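Local coordinates for uncharacterized protein (Bacteroides dorei DSM 17855, PDB 5TGF), which is probably a serine hydrolase of the beta-lactamase family that also binds calcium, its natural substrate not being established, at residues L273-I284 with Y293-G301. Numbering follows the deposited sequence.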
loop_
_atom_site.group_PDB
_atom_site.type_symbol
_atom_site.label_atom_id
_atom_site.label_comp_id
_atom_site.label_asym_id
_atom_site.label_seq_id
_atom_site.Cartn_x
_atom_site.Cartn_y
_atom_site.Cartn_z
ATOM N N LEU A 273 -1.912 -11.481 8.559
ATOM C CA LEU A 273 -1.987 -12.812 9.184
ATOM C C LEU A 273 -0.833 -13.660 8.650
ATOM O O LEU A 273 -0.616 -13.758 7.410
ATOM C CB LEU A 273 -3.316 -13.494 8.857
ATOM C CG LEU A 273 -4.592 -12.741 9.175
ATOM C CD1 LEU A 273 -5.822 -13.493 8.639
ATOM C CD2 LEU A 273 -4.679 -12.544 10.679
ATOM N N VAL A 274 -0.168 -14.355 9.580
ATOM C CA VAL A 274 1.050 -15.079 9.252
ATOM C C VAL A 274 1.009 -16.472 9.852
ATOM O O VAL A 274 0.481 -16.676 10.953
ATOM C CB VAL A 274 2.286 -14.287 9.751
ATOM C CG1 VAL A 274 3.562 -15.065 9.570
ATOM C CG2 VAL A 274 2.429 -12.978 8.979
ATOM N N ASP A 275 1.476 -17.441 9.071
ATOM C CA ASP A 275 1.663 -18.814 9.578
ATOM C C ASP A 275 3.061 -18.927 10.234
ATOM O O ASP A 275 4.076 -18.843 9.541
ATOM C CB ASP A 275 1.509 -19.813 8.435
ATOM C CG ASP A 275 1.769 -21.255 8.871
ATOM O OD1 ASP A 275 1.012 -21.758 9.713
ATOM O OD2 ASP A 275 2.775 -21.852 8.414
ATOM N N GLU A 276 3.089 -19.092 11.560
ATOM C CA GLU A 276 4.348 -19.209 12.337
ATOM C C GLU A 276 5.291 -20.303 11.805
ATOM O O GLU A 276 6.470 -20.060 11.615
ATOM C CB GLU A 276 4.061 -19.492 13.836
ATOM C CG GLU A 276 3.743 -18.267 14.705
ATOM C CD GLU A 276 2.331 -17.696 14.518
ATOM O OE1 GLU A 276 2.053 -16.582 15.050
ATOM O OE2 GLU A 276 1.500 -18.361 13.851
ATOM N N ALA A 277 4.746 -21.471 11.491
ATOM C CA ALA A 277 5.565 -22.633 11.134
ATOM C C ALA A 277 6.380 -22.400 9.860
ATOM O O ALA A 277 7.514 -22.871 9.761
ATOM C CB ALA A 277 4.692 -23.874 10.995
ATOM N N THR A 278 5.814 -21.658 8.904
ATOM C CA THR A 278 6.470 -21.408 7.635
ATOM C C THR A 278 6.946 -19.968 7.472
ATOM O O THR A 278 7.662 -19.677 6.519
ATOM C CB THR A 278 5.557 -21.685 6.434
ATOM O OG1 THR A 278 4.448 -20.786 6.453
ATOM C CG2 THR A 278 5.077 -23.131 6.404
ATOM N N GLY A 279 6.478 -19.066 8.333
ATOM C CA GLY A 279 6.699 -17.645 8.142
ATOM C C GLY A 279 6.015 -16.994 6.945
ATOM O O GLY A 279 6.293 -15.824 6.657
ATOM N N GLU A 280 5.112 -17.712 6.252
ATOM C CA GLU A 280 4.410 -17.155 5.122
ATOM C C GLU A 280 3.216 -16.309 5.628
ATOM O O GLU A 280 2.476 -16.695 6.535
ATOM C CB GLU A 280 3.899 -18.263 4.165
ATOM C CG GLU A 280 4.991 -19.107 3.511
ATOM C CD GLU A 280 5.615 -18.446 2.278
ATOM O OE1 GLU A 280 6.702 -17.857 2.421
ATOM O OE2 GLU A 280 5.018 -18.513 1.175
ATOM N N ALA A 281 3.007 -15.173 4.981
ATOM C CA ALA A 281 1.823 -14.358 5.237
ATOM C C ALA A 281 0.706 -14.841 4.301
ATOM O O ALA A 281 0.919 -15.058 3.105
ATOM C CB ALA A 281 2.136 -12.884 4.986
ATOM N N TYR A 282 -0.456 -15.080 4.865
ATOM C CA TYR A 282 -1.602 -15.526 4.082
ATOM C C TYR A 282 -2.725 -14.499 4.027
ATOM O O TYR A 282 -3.676 -14.644 3.249
ATOM C CB TYR A 282 -2.092 -16.890 4.604
ATOM C CG TYR A 282 -2.673 -16.927 5.989
ATOM C CD1 TYR A 282 -3.993 -16.585 6.223
ATOM C CD2 TYR A 282 -1.915 -17.366 7.066
ATOM C CE1 TYR A 282 -4.537 -16.626 7.493
ATOM C CE2 TYR A 282 -2.448 -17.405 8.352
ATOM C CZ TYR A 282 -3.773 -17.055 8.544
ATOM O OH TYR A 282 -4.327 -17.084 9.784
ATOM N N GLN A 283 -2.595 -13.423 4.775
ATOM C CA GLN A 283 -3.420 -12.222 4.513
ATOM C C GLN A 283 -2.521 -10.992 4.466
ATOM O O GLN A 283 -1.731 -10.743 5.392
ATOM C CB GLN A 283 -4.519 -12.061 5.553
ATOM C CG GLN A 283 -5.555 -10.997 5.156
ATOM C CD GLN A 283 -6.818 -11.038 6.004
ATOM O OE1 GLN A 283 -7.722 -11.812 5.721
ATOM N NE2 GLN A 283 -6.881 -10.199 7.045
ATOM N N ILE A 284 -2.604 -10.283 3.357
ATOM C CA ILE A 284 -1.806 -9.100 3.086
ATOM C C ILE A 284 -2.764 -7.937 2.681
ATOM O O ILE A 284 -3.805 -8.134 2.026
ATOM C CB ILE A 284 -0.830 -9.405 1.928
ATOM C CG1 ILE A 284 0.219 -10.451 2.369
ATOM C CG2 ILE A 284 -0.105 -8.147 1.449
ATOM C CD1 ILE A 284 0.762 -11.229 1.210
ATOM N N TYR A 293 -9.468 -0.119 1.638
ATOM C CA TYR A 293 -8.947 -1.381 2.190
ATOM C C TYR A 293 -8.876 -2.437 1.086
ATOM O O TYR A 293 -9.899 -3.083 0.770
ATOM C CB TYR A 293 -9.837 -1.877 3.295
ATOM C CG TYR A 293 -9.299 -3.133 3.966
ATOM C CD1 TYR A 293 -8.188 -3.077 4.814
ATOM C CD2 TYR A 293 -9.944 -4.338 3.825
ATOM C CE1 TYR A 293 -7.704 -4.225 5.432
ATOM C CE2 TYR A 293 -9.478 -5.479 4.431
ATOM C CZ TYR A 293 -8.359 -5.418 5.246
ATOM O OH TYR A 293 -7.900 -6.595 5.825
ATOM N N PRO A 294 -7.688 -2.634 0.532
ATOM C CA PRO A 294 -7.424 -3.744 -0.328
ATOM C C PRO A 294 -6.797 -4.924 0.416
ATOM O O PRO A 294 -5.917 -4.730 1.263
ATOM C CB PRO A 294 -6.444 -3.147 -1.327
ATOM C CG PRO A 294 -5.634 -2.168 -0.503
ATOM C CD PRO A 294 -6.510 -1.746 0.642
ATOM N N TRP A 295 -7.191 -6.144 0.077
ATOM C CA TRP A 295 -6.553 -7.296 0.689
ATOM C C TRP A 295 -6.546 -8.529 -0.177
ATOM O O TRP A 295 -7.382 -8.683 -1.097
ATOM C CB TRP A 295 -7.200 -7.609 2.027
ATOM C CG TRP A 295 -8.448 -8.430 1.954
ATOM C CD1 TRP A 295 -8.568 -9.750 2.290
ATOM C CD2 TRP A 295 -9.773 -7.978 1.639
ATOM N NE1 TRP A 295 -9.871 -10.169 2.101
ATOM C CE2 TRP A 295 -10.642 -9.093 1.771
ATOM C CE3 TRP A 295 -10.318 -6.736 1.271
ATOM C CZ2 TRP A 295 -12.028 -9.020 1.493
ATOM C CZ3 TRP A 295 -11.694 -6.656 0.992
ATOM C CH2 TRP A 295 -12.535 -7.791 1.140
ATOM N N ILE A 296 -5.654 -9.437 0.187
ATOM C CA ILE A 296 -5.651 -10.789 -0.342
ATOM C C ILE A 296 -5.618 -11.738 0.859
ATOM O O ILE A 296 -4.837 -11.531 1.809
ATOM C CB ILE A 296 -4.429 -11.021 -1.217
ATOM C CG1 ILE A 296 -4.527 -10.218 -2.514
ATOM C CG2 ILE A 296 -4.223 -12.493 -1.503
ATOM C CD1 ILE A 296 -3.263 -10.318 -3.346
ATOM N N ASN A 297 -6.463 -12.775 0.830
ATOM C CA ASN A 297 -6.372 -13.891 1.777
ATOM C C ASN A 297 -6.149 -15.188 0.995
ATOM O O ASN A 297 -7.064 -15.688 0.290
ATOM C CB ASN A 297 -7.610 -13.975 2.664
ATOM C CG ASN A 297 -7.470 -15.042 3.763
ATOM O OD1 ASN A 297 -7.208 -16.214 3.482
ATOM N ND2 ASN A 297 -7.583 -14.626 5.008
ATOM N N LYS A 298 -4.927 -15.693 1.059
ATOM C CA LYS A 298 -4.569 -16.860 0.250
ATOM C C LYS A 298 -5.280 -18.141 0.688
ATOM O O LYS A 298 -5.476 -19.019 -0.114
ATOM C CB LYS A 298 -3.065 -17.077 0.228
ATOM C CG LYS A 298 -2.305 -15.918 -0.404
ATOM C CD LYS A 298 -0.822 -16.205 -0.429
ATOM C CE LYS A 298 -0.027 -14.915 -0.552
ATOM N NZ LYS A 298 1.366 -15.186 -0.953
ATOM N N ARG A 299 -5.603 -18.259 1.966
ATOM C CA ARG A 299 -6.308 -19.418 2.461
ATOM C C ARG A 299 -7.755 -19.454 1.993
ATOM O O ARG A 299 -8.223 -20.516 1.602
ATOM C CB ARG A 299 -6.255 -19.458 3.975
ATOM C CG ARG A 299 -4.869 -19.837 4.466
ATOM C CD ARG A 299 -4.954 -20.436 5.849
ATOM N NE ARG A 299 -3.623 -20.723 6.368
ATOM C CZ ARG A 299 -3.360 -20.889 7.654
ATOM N NH1 ARG A 299 -4.350 -20.795 8.547
ATOM N NH2 ARG A 299 -2.112 -21.156 8.036
ATOM N N ASP A 300 -8.421 -18.298 1.979
ATOM C CA ASP A 300 -9.765 -18.150 1.378
ATOM C C ASP A 300 -9.752 -18.238 -0.146
ATOM O O ASP A 300 -10.777 -18.458 -0.736
ATOM C CB ASP A 300 -10.396 -16.806 1.731
ATOM C CG ASP A 300 -10.610 -16.604 3.226
ATOM O OD1 ASP A 300 -10.670 -17.629 3.940
ATOM O OD2 ASP A 300 -10.733 -15.410 3.663
ATOM N N GLY A 301 -8.614 -17.966 -0.767
ATOM C CA GLY A 301 -8.524 -17.786 -2.214
ATOM C C GLY A 301 -9.202 -16.502 -2.703
ATOM O O GLY A 301 -9.759 -16.467 -3.804
#
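The guanidinium of Arg-299 lies flat on one face of the Tyr-282 ring, their planes only 8° apart and CZ 3.9 Å from the ring centroid in a cation-pi stack. CD of Arg-299 adds a CH-pi contact on this face, while Leu-273 CB covers the opposite face, displaced toward the rim. At the ring edge sits OD1 of Asn-297; at the guanidinium edge, Asp-275 OD1 forms a long salt bridge, 3.6 Å from Arg-299 NH2. The ring reaches this position with CG between the backbone N and carbonyl carbon (chi1 66°), where a classic beta bulge sets Tyr-282 and Gln-283 opposite Leu-273. The bulge lies between edge strand 270-274 and its neighbour 281-285 in the antiparallel sheet of this beta-lactamase-like fold, and 281-285 in turn forms a hairpin with 293-297. There Ile-284 and Ile-296 exchange two backbone hydrogen bonds, and Lys-298 N donates to Tyr-282 O at 2.7 Å. Gln-283 and Asn-297 form the adjacent non-hydrogen-bonded pair, bridged by their side chains: Asn-297 ND2 donates to Gln-283 OE1 at 2.9 Å, nearly straight but 34° off the acceptor's carbonyl plane. Glu-272 accepts from Gln-283 NE2, occupying the amide's other end. Where the strand ends, Asn-297 OD1 accepts from Asp-300 N at 2.8 Å in an Asx motif.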